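Local coordinates for Mll5499 protein (Mesorhizobium loti, PDB 3BDE) that is of unknown function but belongs to the Dabb (stress-responsive alpha/beta barrel) family and forms a homodimer with a ferredoxin-like fold, at residues R40-L49 with F96-V105; R53-L61 with F72-D80. All blocks are in the same frame, centred on the assembly; numbering follows the deposited sequence. Where two conformers were deposited one is given.

Interaction 1 of 2, residues R40-L49 with F96-V105; sequences RFLVDAKKIL and FVRDRWVPEV. With EDO (1,2-ethanediol), chain H; EDO (1,2-ethanediol), chain G.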
loop_
_atom_site.group_PDB
_atom_site.type_symbol
_atom_site.label_atom_id
_atom_site.label_comp_id
_atom_site.label_asym_id
_atom_site.label_seq_id
_atom_site.Cartn_x
_atom_site.Cartn_y
_atom_site.Cartn_z
ATOM N N ARG A 40 -13.853 4.992 17.244
ATOM C CA ARG A 40 -13.356 6.283 17.718
ATOM C C ARG A 40 -11.932 6.592 17.257
ATOM O O ARG A 40 -11.646 7.739 16.870
ATOM C CB ARG A 40 -13.495 6.300 19.240
ATOM C CG ARG A 40 -13.304 7.584 19.964
ATOM C CD ARG A 40 -14.263 7.585 21.169
ATOM N NE ARG A 40 -14.078 6.361 21.951
ATOM C CZ ARG A 40 -15.027 5.584 22.498
ATOM N NH1 ARG A 40 -16.338 5.798 22.327
ATOM N NH2 ARG A 40 -14.642 4.508 23.188
ATOM N N PHE A 41 -11.049 5.582 17.259
ATOM C CA PHE A 41 -9.674 5.775 16.760
ATOM C C PHE A 41 -9.718 6.176 15.267
ATOM O O PHE A 41 -9.087 7.150 14.862
ATOM C CB PHE A 41 -8.820 4.503 16.939
ATOM C CG PHE A 41 -7.431 4.631 16.399
ATOM C CD1 PHE A 41 -7.156 4.325 15.047
ATOM C CD2 PHE A 41 -6.393 5.075 17.208
ATOM C CE1 PHE A 41 -5.876 4.471 14.527
ATOM C CE2 PHE A 41 -5.100 5.225 16.702
ATOM C CZ PHE A 41 -4.831 4.925 15.363
ATOM N N LEU A 42 -10.494 5.434 14.480
ATOM C CA LEU A 42 -10.612 5.674 13.038
ATOM C C LEU A 42 -11.260 7.058 12.697
ATOM O O LEU A 42 -10.732 7.845 11.874
ATOM C CB LEU A 42 -11.405 4.522 12.397
ATOM C CG LEU A 42 -10.756 3.137 12.485
ATOM C CD1 LEU A 42 -11.722 2.070 12.005
ATOM C CD2 LEU A 42 -9.422 3.093 11.702
ATOM N N VAL A 43 -12.362 7.358 13.377
ATOM C CA VAL A 43 -13.105 8.620 13.208
ATOM C C VAL A 43 -12.219 9.806 13.593
ATOM O O VAL A 43 -12.071 10.731 12.805
ATOM C CB VAL A 43 -14.455 8.594 13.972
ATOM C CG1 VAL A 43 -15.180 9.922 13.893
ATOM C CG2 VAL A 43 -15.333 7.482 13.399
ATOM N N ASP A 44 -11.552 9.719 14.745
ATOM C CA ASP A 44 -10.669 10.807 15.213
ATOM C C ASP A 44 -9.406 10.974 14.364
ATOM O O ASP A 44 -9.002 12.106 14.093
ATOM C CB ASP A 44 -10.306 10.636 16.682
ATOM C CG ASP A 44 -11.541 10.668 17.611
ATOM O OD1 ASP A 44 -12.637 11.092 17.200
ATOM O OD2 ASP A 44 -11.417 10.220 18.763
ATOM N N ALA A 45 -8.795 9.864 13.946
ATOM C CA ALA A 45 -7.607 9.906 13.064
ATOM C C ALA A 45 -7.916 10.647 11.757
ATOM O O ALA A 45 -7.149 11.525 11.311
ATOM C CB ALA A 45 -7.112 8.482 12.757
ATOM N N LYS A 46 -9.050 10.296 11.154
ATOM C CA LYS A 46 -9.514 10.970 9.929
ATOM C C LYS A 46 -9.683 12.491 10.120
ATOM O O LYS A 46 -9.146 13.272 9.329
ATOM C CB LYS A 46 -10.828 10.373 9.443
ATOM C CG LYS A 46 -11.245 10.873 8.070
ATOM C CD LYS A 46 -12.470 10.132 7.616
ATOM C CE LYS A 46 -12.925 10.581 6.240
ATOM N NZ LYS A 46 -13.486 11.963 6.261
ATOM N N LYS A 47 -10.396 12.899 11.177
ATOM C CA LYS A 47 -10.630 14.326 11.453
ATOM C C LYS A 47 -9.330 15.103 11.654
ATOM O O LYS A 47 -9.150 16.177 11.066
ATOM C CB LYS A 47 -11.537 14.505 12.684
ATOM C CG LYS A 47 -11.962 15.955 12.985
ATOM C CD LYS A 47 -12.891 15.990 14.175
ATOM N N ILE A 48 -8.426 14.542 12.460
ATOM C CA ILE A 48 -7.155 15.180 12.809
ATOM C C ILE A 48 -6.165 15.252 11.642
ATOM O O ILE A 48 -5.644 16.332 11.317
ATOM C CB ILE A 48 -6.484 14.453 14.048
ATOM C CG1 ILE A 48 -7.336 14.669 15.312
ATOM C CG2 ILE A 48 -5.048 14.957 14.358
ATOM C CD1 ILE A 48 -6.870 13.841 16.493
ATOM N N LEU A 49 -5.908 14.096 11.044
ATOM C CA LEU A 49 -4.860 13.964 10.025
ATOM C C LEU A 49 -5.219 14.580 8.703
ATOM O O LEU A 49 -4.346 15.176 8.069
ATOM C CB LEU A 49 -4.451 12.510 9.849
ATOM C CG LEU A 49 -3.968 11.732 11.090
ATOM C CD1 LEU A 49 -3.656 10.283 10.776
ATOM C CD2 LEU A 49 -2.781 12.413 11.735
ATOM N N PHE A 96 -1.125 13.402 17.927
ATOM C CA PHE A 96 -1.825 12.175 17.553
ATOM C C PHE A 96 -0.982 10.913 17.764
ATOM O O PHE A 96 -1.498 9.902 18.265
ATOM C CB PHE A 96 -2.280 12.215 16.088
ATOM C CG PHE A 96 -2.952 10.965 15.651
ATOM C CD1 PHE A 96 -4.261 10.675 16.054
ATOM C CD2 PHE A 96 -2.259 10.031 14.852
ATOM C CE1 PHE A 96 -4.869 9.470 15.658
ATOM C CE2 PHE A 96 -2.861 8.843 14.470
ATOM C CZ PHE A 96 -4.163 8.563 14.864
ATOM N N VAL A 97 0.287 10.964 17.361
ATOM C CA VAL A 97 1.180 9.816 17.495
ATOM C C VAL A 97 1.439 9.484 18.980
ATOM O O VAL A 97 1.357 8.330 19.397
ATOM C CB VAL A 97 2.496 9.980 16.713
ATOM C CG1 VAL A 97 3.416 8.788 16.968
ATOM C CG2 VAL A 97 2.213 10.040 15.204
ATOM N N ARG A 98 1.709 10.514 19.768
ATOM C CA ARG A 98 1.954 10.333 21.186
ATOM C C ARG A 98 0.748 9.840 21.960
ATOM O O ARG A 98 0.874 8.918 22.752
ATOM C CB ARG A 98 2.393 11.651 21.804
ATOM C CG ARG A 98 2.766 11.607 23.299
ATOM C CD ARG A 98 3.111 13.019 23.731
ATOM N NE ARG A 98 1.902 13.852 23.673
ATOM C CZ ARG A 98 1.833 15.126 23.269
ATOM N NH1 ARG A 98 2.908 15.818 22.875
ATOM N NH2 ARG A 98 0.630 15.718 23.245
ATOM N N ASP A 99 -0.395 10.470 21.730
ATOM C CA ASP A 99 -1.606 10.264 22.518
ATOM C C ASP A 99 -2.579 9.204 22.043
ATOM O O ASP A 99 -3.359 8.690 22.863
ATOM C CB ASP A 99 -2.345 11.592 22.660
ATOM C CG ASP A 99 -1.515 12.664 23.369
ATOM O OD1 ASP A 99 -0.573 12.333 24.101
ATOM O OD2 ASP A 99 -1.842 13.848 23.228
ATOM N N ARG A 100 -2.541 8.883 20.744
ATOM C CA ARG A 100 -3.442 7.888 20.163
ATOM C C ARG A 100 -2.740 6.720 19.517
ATOM O O ARG A 100 -3.066 5.572 19.829
ATOM C CB ARG A 100 -4.352 8.549 19.140
ATOM C CG ARG A 100 -5.123 9.768 19.653
ATOM C CD ARG A 100 -6.083 9.468 20.789
ATOM N NE ARG A 100 -7.241 8.662 20.376
ATOM C CZ ARG A 100 -8.372 9.144 19.863
ATOM N NH1 ARG A 100 -8.511 10.419 19.575
ATOM N NH2 ARG A 100 -9.350 8.305 19.585
ATOM N N TRP A 101 -1.762 6.983 18.665
ATOM C CA TRP A 101 -1.116 5.881 17.919
ATOM C C TRP A 101 -0.343 4.949 18.849
ATOM O O TRP A 101 -0.659 3.760 18.941
ATOM C CB TRP A 101 -0.194 6.426 16.807
ATOM C CG TRP A 101 0.320 5.385 15.922
ATOM C CD1 TRP A 101 1.428 4.652 16.110
ATOM C CD2 TRP A 101 -0.256 4.948 14.685
ATOM N NE1 TRP A 101 1.594 3.766 15.085
ATOM C CE2 TRP A 101 0.576 3.918 14.187
ATOM C CE3 TRP A 101 -1.386 5.324 13.949
ATOM C CZ2 TRP A 101 0.309 3.234 12.986
ATOM C CZ3 TRP A 101 -1.649 4.659 12.745
ATOM C CH2 TRP A 101 -0.809 3.610 12.286
ATOM N N VAL A 102 0.647 5.506 19.548
ATOM C CA VAL A 102 1.501 4.708 20.440
ATOM C C VAL A 102 0.700 3.884 21.474
ATOM O O VAL A 102 0.973 2.722 21.604
ATOM C CB VAL A 102 2.625 5.551 21.093
ATOM C CG1 VAL A 102 3.363 4.738 22.167
ATOM C CG2 VAL A 102 3.593 6.036 20.045
ATOM N N PRO A 103 -0.265 4.493 22.195
ATOM C CA PRO A 103 -1.081 3.708 23.143
ATOM C C PRO A 103 -2.083 2.698 22.567
ATOM O O PRO A 103 -2.348 1.700 23.227
ATOM C CB PRO A 103 -1.852 4.782 23.934
ATOM C CG PRO A 103 -1.160 6.061 23.640
ATOM C CD PRO A 103 -0.580 5.927 22.291
ATOM N N GLU A 104 -2.611 2.933 21.368
ATOM C CA GLU A 104 -3.720 2.113 20.837
ATOM C C GLU A 104 -3.373 1.154 19.716
ATOM O O GLU A 104 -4.142 0.233 19.460
ATOM C CB GLU A 104 -4.860 3.020 20.396
ATOM C CG GLU A 104 -5.389 3.959 21.483
ATOM C CD GLU A 104 -6.541 4.817 21.006
ATOM O OE1 GLU A 104 -7.486 4.265 20.407
ATOM O OE2 GLU A 104 -6.525 6.042 21.271
ATOM N N VAL A 105 -2.245 1.365 19.041
ATOM C CA VAL A 105 -1.841 0.494 17.937
ATOM C C VAL A 105 -1.016 -0.710 18.448
ATOM O O VAL A 105 -0.021 -0.550 19.162
ATOM C CB VAL A 105 -1.097 1.277 16.822
ATOM C CG1 VAL A 105 -0.509 0.300 15.761
ATOM C CG2 VAL A 105 -2.044 2.267 16.184
HETATM C C1 EDO H . -3.161 10.712 26.841
HETATM O O1 EDO H . -2.097 10.882 25.901
HETATM C C2 EDO H . -4.478 10.664 26.119
HETATM O O2 EDO H . -4.454 9.670 25.083
HETATM C C1 EDO G . -16.443 1.896 24.825
HETATM O O1 EDO G . -17.349 3.000 24.678
HETATM C C2 EDO G . -17.031 0.705 25.583
HETATM O O2 EDO G . -18.445 0.572 25.365
#
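Phe41 faces Arg100 and Ala45 faces Phe96 where helix 36-50 and helix 91-104 run roughly antiparallel, their short axes 11.3 Å apart with 151° between directions, wide enough to seat two phenyl rings. The packing is knobs-into-holes in both senses. Phe41 enters among Phe96, Arg100, Trp101 and Glu104, and Phe96 among Phe41, Ala45, Ile48 and Leu49. Phe41 turns CG away from its backbone N, beside the carbonyl carbon (chi1 178°), carrying the ring across the gap until CZ lies 3.7 Å from Phe96 CZ. The two rings meet obliquely, planes 45° apart. Trp101 CE3 approaches the edge of the Phe41 ring, also 3.7 Å from CZ. Leu49 CG lies over one face of the Phe96 ring, and Ala45 CB comes 3.6 Å from Phe96 CZ.

Beside these apolar groups, toward the more exposed side of the interface, Arg100 reaches across. Its guanidinium grips a single oxygen of Asp44 end-on, NH2 to OD2 at 2.9 Å and NH1 to OD2 at 3.0 Å, on the anti side of the carboxylate. Arg100 NE donates to Glu104 OE2 at 2.9 Å, meeting the carboxylate on its syn side while OE2 stays in the guanidinium plane, so two carboxylates fix the group's rotation. Glu104 OE1 is hydrogen-bonded to His31 NE2 and also borders the Phe41 ring edge, 3.5 Å from CD2. A wider pi-type turn at 97-101 lets Phe96 O accept from the N atoms of both Arg100 and Trp101. Such antiparallel packing of helices that also contact one antiparallel sheet fits the ferredoxin-like alpha/beta fold of Dabb proteins.

Interaction 2 of 2, residues R53-L61 with F72-D80; sequences RGVTHFEQL and FGFSMEFAD. With EDO (1,2-ethanediol), chain F.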
loop_
_atom_site.group_PDB
_atom_site.type_symbol
_atom_site.label_atom_id
_atom_site.label_comp_id
_atom_site.label_asym_id
_atom_site.label_seq_id
_atom_site.Cartn_x
_atom_site.Cartn_y
_atom_site.Cartn_z
ATOM N N ARG A 53 -2.233 20.702 6.765
ATOM C CA ARG A 53 -1.847 21.276 5.446
ATOM C C ARG A 53 -0.837 20.364 4.748
ATOM O O ARG A 53 0.111 19.865 5.381
ATOM C CB ARG A 53 -1.250 22.693 5.574
ATOM C CG ARG A 53 -0.920 23.415 4.225
ATOM C CD ARG A 53 -0.060 24.661 4.403
ATOM N NE ARG A 53 -0.769 25.753 5.070
ATOM N N GLY A 54 -1.045 20.162 3.448
ATOM C CA GLY A 54 -0.206 19.285 2.637
ATOM C C GLY A 54 -0.722 17.858 2.488
ATOM O O GLY A 54 -0.303 17.148 1.572
ATOM N N VAL A 55 -1.603 17.410 3.394
ATOM C CA VAL A 55 -2.202 16.068 3.307
ATOM C C VAL A 55 -3.232 16.090 2.177
ATOM O O VAL A 55 -4.127 16.930 2.187
ATOM C CB VAL A 55 -2.890 15.642 4.635
ATOM C CG1 VAL A 55 -3.753 14.343 4.489
ATOM C CG2 VAL A 55 -1.842 15.479 5.718
ATOM N N THR A 56 -3.080 15.187 1.211
ATOM C CA THR A 56 -4.052 15.055 0.117
ATOM C C THR A 56 -4.502 13.598 -0.006
ATOM O O THR A 56 -3.743 12.671 0.288
ATOM C CB THR A 56 -3.496 15.543 -1.237
ATOM O OG1 THR A 56 -2.502 14.643 -1.718
ATOM C CG2 THR A 56 -2.884 16.921 -1.111
ATOM N N HIS A 57 -5.747 13.413 -0.425
ATOM C CA HIS A 57 -6.324 12.102 -0.701
ATOM C C HIS A 57 -6.144 11.141 0.475
ATOM O O HIS A 57 -5.752 9.981 0.290
ATOM C CB HIS A 57 -5.720 11.503 -1.967
ATOM C CG HIS A 57 -5.817 12.384 -3.164
ATOM N ND1 HIS A 57 -7.023 12.790 -3.690
ATOM C CD2 HIS A 57 -4.859 12.927 -3.946
ATOM C CE1 HIS A 57 -6.803 13.554 -4.746
ATOM N NE2 HIS A 57 -5.496 13.648 -4.925
ATOM N N PHE A 58 -6.414 11.641 1.681
ATOM C CA PHE A 58 -6.381 10.808 2.877
ATOM C C PHE A 58 -7.512 9.764 2.776
ATOM O O PHE A 58 -8.688 10.137 2.618
ATOM C CB PHE A 58 -6.549 11.640 4.141
ATOM C CG PHE A 58 -6.455 10.829 5.405
ATOM C CD1 PHE A 58 -7.600 10.261 5.963
ATOM C CD2 PHE A 58 -5.216 10.610 6.023
ATOM C CE1 PHE A 58 -7.514 9.490 7.120
ATOM C CE2 PHE A 58 -5.131 9.835 7.178
ATOM C CZ PHE A 58 -6.295 9.284 7.724
ATOM N N GLU A 59 -7.138 8.483 2.857
ATOM C CA GLU A 59 -8.100 7.381 2.779
ATOM C C GLU A 59 -7.910 6.393 3.915
ATOM O O GLU A 59 -6.784 6.062 4.271
ATOM C CB GLU A 59 -8.008 6.660 1.431
ATOM C CG GLU A 59 -8.397 7.531 0.248
ATOM C CD GLU A 59 -8.446 6.799 -1.088
ATOM O OE1 GLU A 59 -8.397 5.552 -1.117
ATOM O OE2 GLU A 59 -8.546 7.492 -2.120
ATOM N N GLN A 60 -9.037 5.943 4.481
ATOM C CA GLN A 60 -9.031 4.905 5.501
ATOM C C GLN A 60 -9.483 3.661 4.780
ATOM O O GLN A 60 -10.505 3.675 4.068
ATOM C CB GLN A 60 -9.943 5.240 6.655
ATOM C CG GLN A 60 -9.427 6.458 7.387
ATOM C CD GLN A 60 -10.221 6.751 8.607
ATOM O OE1 GLN A 60 -11.445 6.776 8.547
ATOM N NE2 GLN A 60 -9.528 7.016 9.741
ATOM N N LEU A 61 -8.777 2.570 5.056
ATOM C CA LEU A 61 -8.960 1.317 4.366
ATOM C C LEU A 61 -9.058 0.141 5.310
ATOM O O LEU A 61 -8.510 0.191 6.420
ATOM C CB LEU A 61 -7.752 1.114 3.452
ATOM C CG LEU A 61 -7.430 2.243 2.448
ATOM C CD1 LEU A 61 -6.031 2.123 1.911
ATOM C CD2 LEU A 61 -8.493 2.322 1.338
ATOM N N PHE A 72 -6.242 -2.794 9.064
ATOM C CA PHE A 72 -6.566 -1.500 8.474
ATOM C C PHE A 72 -5.386 -0.854 7.830
ATOM O O PHE A 72 -4.259 -1.235 8.080
ATOM C CB PHE A 72 -7.046 -0.542 9.585
ATOM C CG PHE A 72 -8.261 -1.026 10.324
ATOM C CD1 PHE A 72 -9.510 -1.012 9.695
ATOM C CD2 PHE A 72 -8.187 -1.446 11.657
ATOM C CE1 PHE A 72 -10.633 -1.461 10.343
ATOM C CE2 PHE A 72 -9.314 -1.887 12.314
ATOM C CZ PHE A 72 -10.539 -1.895 11.661
ATOM N N GLY A 73 -5.664 0.164 7.034
ATOM C CA GLY A 73 -4.628 0.995 6.473
ATOM C C GLY A 73 -5.032 2.455 6.372
ATOM O O GLY A 73 -6.230 2.778 6.300
ATOM N N PHE A 74 -4.034 3.343 6.418
ATOM C CA PHE A 74 -4.249 4.747 6.058
ATOM C C PHE A 74 -3.318 5.000 4.879
ATOM O O PHE A 74 -2.194 4.481 4.857
ATOM C CB PHE A 74 -3.891 5.768 7.157
ATOM C CG PHE A 74 -4.687 5.675 8.418
ATOM C CD1 PHE A 74 -6.003 5.189 8.471
ATOM C CD2 PHE A 74 -4.152 6.249 9.568
ATOM C CE1 PHE A 74 -6.723 5.204 9.685
ATOM C CE2 PHE A 74 -4.851 6.287 10.768
ATOM C CZ PHE A 74 -6.136 5.768 10.833
ATOM N N SER A 75 -3.819 5.726 3.888
ATOM C CA SER A 75 -3.086 6.128 2.703
ATOM C C SER A 75 -3.296 7.612 2.490
ATOM O O SER A 75 -4.379 8.123 2.733
ATOM C CB SER A 75 -3.586 5.361 1.490
ATOM O OG SER A 75 -2.885 5.735 0.344
HETATM N N MSE A 76 -2.247 8.302 2.070
HETATM C CA MSE A 76 -2.338 9.738 1.723
HETATM C C MSE A 76 -1.180 10.066 0.788
HETATM O O MSE A 76 -0.173 9.351 0.744
HETATM C CB MSE A 76 -2.303 10.607 2.994
HETATM C CG MSE A 76 -0.959 10.615 3.711
HETATM SE SE MSE A 76 -1.110 10.995 5.593
HETATM C CE MSE A 76 -1.752 9.263 6.252
ATOM N N GLU A 77 -1.267 11.227 0.155
ATOM C CA GLU A 77 -0.243 11.685 -0.783
ATOM C C GLU A 77 0.232 13.091 -0.437
ATOM O O GLU A 77 -0.558 13.932 0.024
ATOM C CB GLU A 77 -0.784 11.648 -2.195
ATOM C CG GLU A 77 -1.073 10.187 -2.639
ATOM C CD GLU A 77 -1.587 10.069 -4.053
ATOM O OE1 GLU A 77 -1.652 11.063 -4.793
ATOM O OE2 GLU A 77 -1.939 8.951 -4.432
ATOM N N PHE A 78 1.523 13.296 -0.654
ATOM C CA PHE A 78 2.208 14.580 -0.435
ATOM C C PHE A 78 2.836 14.986 -1.761
ATOM O O PHE A 78 3.275 14.130 -2.547
ATOM C CB PHE A 78 3.286 14.460 0.660
ATOM C CG PHE A 78 2.729 14.096 1.986
ATOM C CD1 PHE A 78 2.083 15.056 2.755
ATOM C CD2 PHE A 78 2.807 12.783 2.460
ATOM C CE1 PHE A 78 1.552 14.756 3.960
ATOM C CE2 PHE A 78 2.244 12.461 3.669
ATOM C CZ PHE A 78 1.619 13.450 4.424
ATOM N N ALA A 79 2.835 16.298 -2.031
ATOM C CA ALA A 79 3.430 16.849 -3.244
ATOM C C ALA A 79 4.924 16.516 -3.350
ATOM O O ALA A 79 5.422 16.262 -4.446
ATOM C CB ALA A 79 3.238 18.372 -3.307
ATOM N N ASP A 80 5.622 16.505 -2.210
ATOM C CA ASP A 80 7.064 16.232 -2.163
ATOM C C ASP A 80 7.531 15.858 -0.764
ATOM O O ASP A 80 6.730 15.856 0.160
ATOM C CB ASP A 80 7.864 17.428 -2.717
ATOM C CG ASP A 80 7.560 18.735 -2.019
ATOM O OD1 ASP A 80 6.958 18.748 -0.944
ATOM O OD2 ASP A 80 7.964 19.786 -2.548
HETATM C C1 EDO F . -7.275 16.194 -1.986
HETATM O O1 EDO F . -7.110 16.107 -0.577
HETATM C C2 EDO F . -8.768 16.201 -2.232
HETATM O O2 EDO F . -9.425 14.915 -2.198
HETATM O O HOH W 1 1.259 17.978 -0.465
HETATM O O HOH W 2 -4.530 7.769 -0.671
#
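Phe58 and Phe74 meet obliquely on the helix-facing side of two antiparallel strands, with Phe58 CZ 4.0 Å from Phe74 CG, over one face of the Phe74 ring and offset toward its rim. A chi1 of -177° swings the Phe58 ring to the side remote from its own backbone N and lays it alongside selenomethionine Met76: CE is 3.5 Å from Phe58 CE2, and SE sits at the ring edge in a Met-aromatic contact. Gln60 runs beside Phe74, its amide plane 23° from the ring plane and NE2 3.3 Å from CE1; that NE2 has Leu42 O as its polar partner. An alanine in place of Phe74 is likely to leave the Phe58 ring and the Gln60 chain without the surface they lean on.

Backbone pairs place these groups. Glu59 and Ser75 form a hydrogen-bonded pair, Glu59 N to Ser75 O at 2.8 Å; a beta bulge between Thr56 and Glu59 separates it from the pair Thr56 with Glu77, shifting the register by one. Thr56 OG1 lies between the backbone N and the carbonyl carbon (chi1 71°), and from there donates to Glu77 O at 2.7 Å from above the carbonyl plane, giving that oxygen a second donor besides Thr56 N. A water spans His57 O and Ser75 OG.

Strand 72-78 also pairs with strand 21-29, while Leu61 pairs antiparallel with a strand of the second subunit, so the sheet runs on across the interface; Glu59 forms a salt bridge with Arg22 of that subunit. Helix 36-50 covers the Phe58 and Phe74 side, and helix 81-88 packs on Val55, Met76 and Phe78.

In the fold
The two contacts share helix 36-50, which packs on helix 91-104 in interaction 1 and lies over the hairpin of interaction 2. Direct evidence is the approach of Ala45 CB to Phe74 CZ, 3.5 Å, and the probable hydrogen bond from Gln60 NE2 to Leu42 O, 2.6 Å. Their centres are about 14 Å apart, and residues 53-80 lie within the loop that interaction 1 closes. Both are partly buried. Interaction 1 relies on side chains, an aromatic interior bordered by charged groups; interaction 2 relies on backbone bonds, with aromatic groups on the helix-facing side and polar ones such as Glu59 and Glu77 on the other, Glu59 reaching the second subunit.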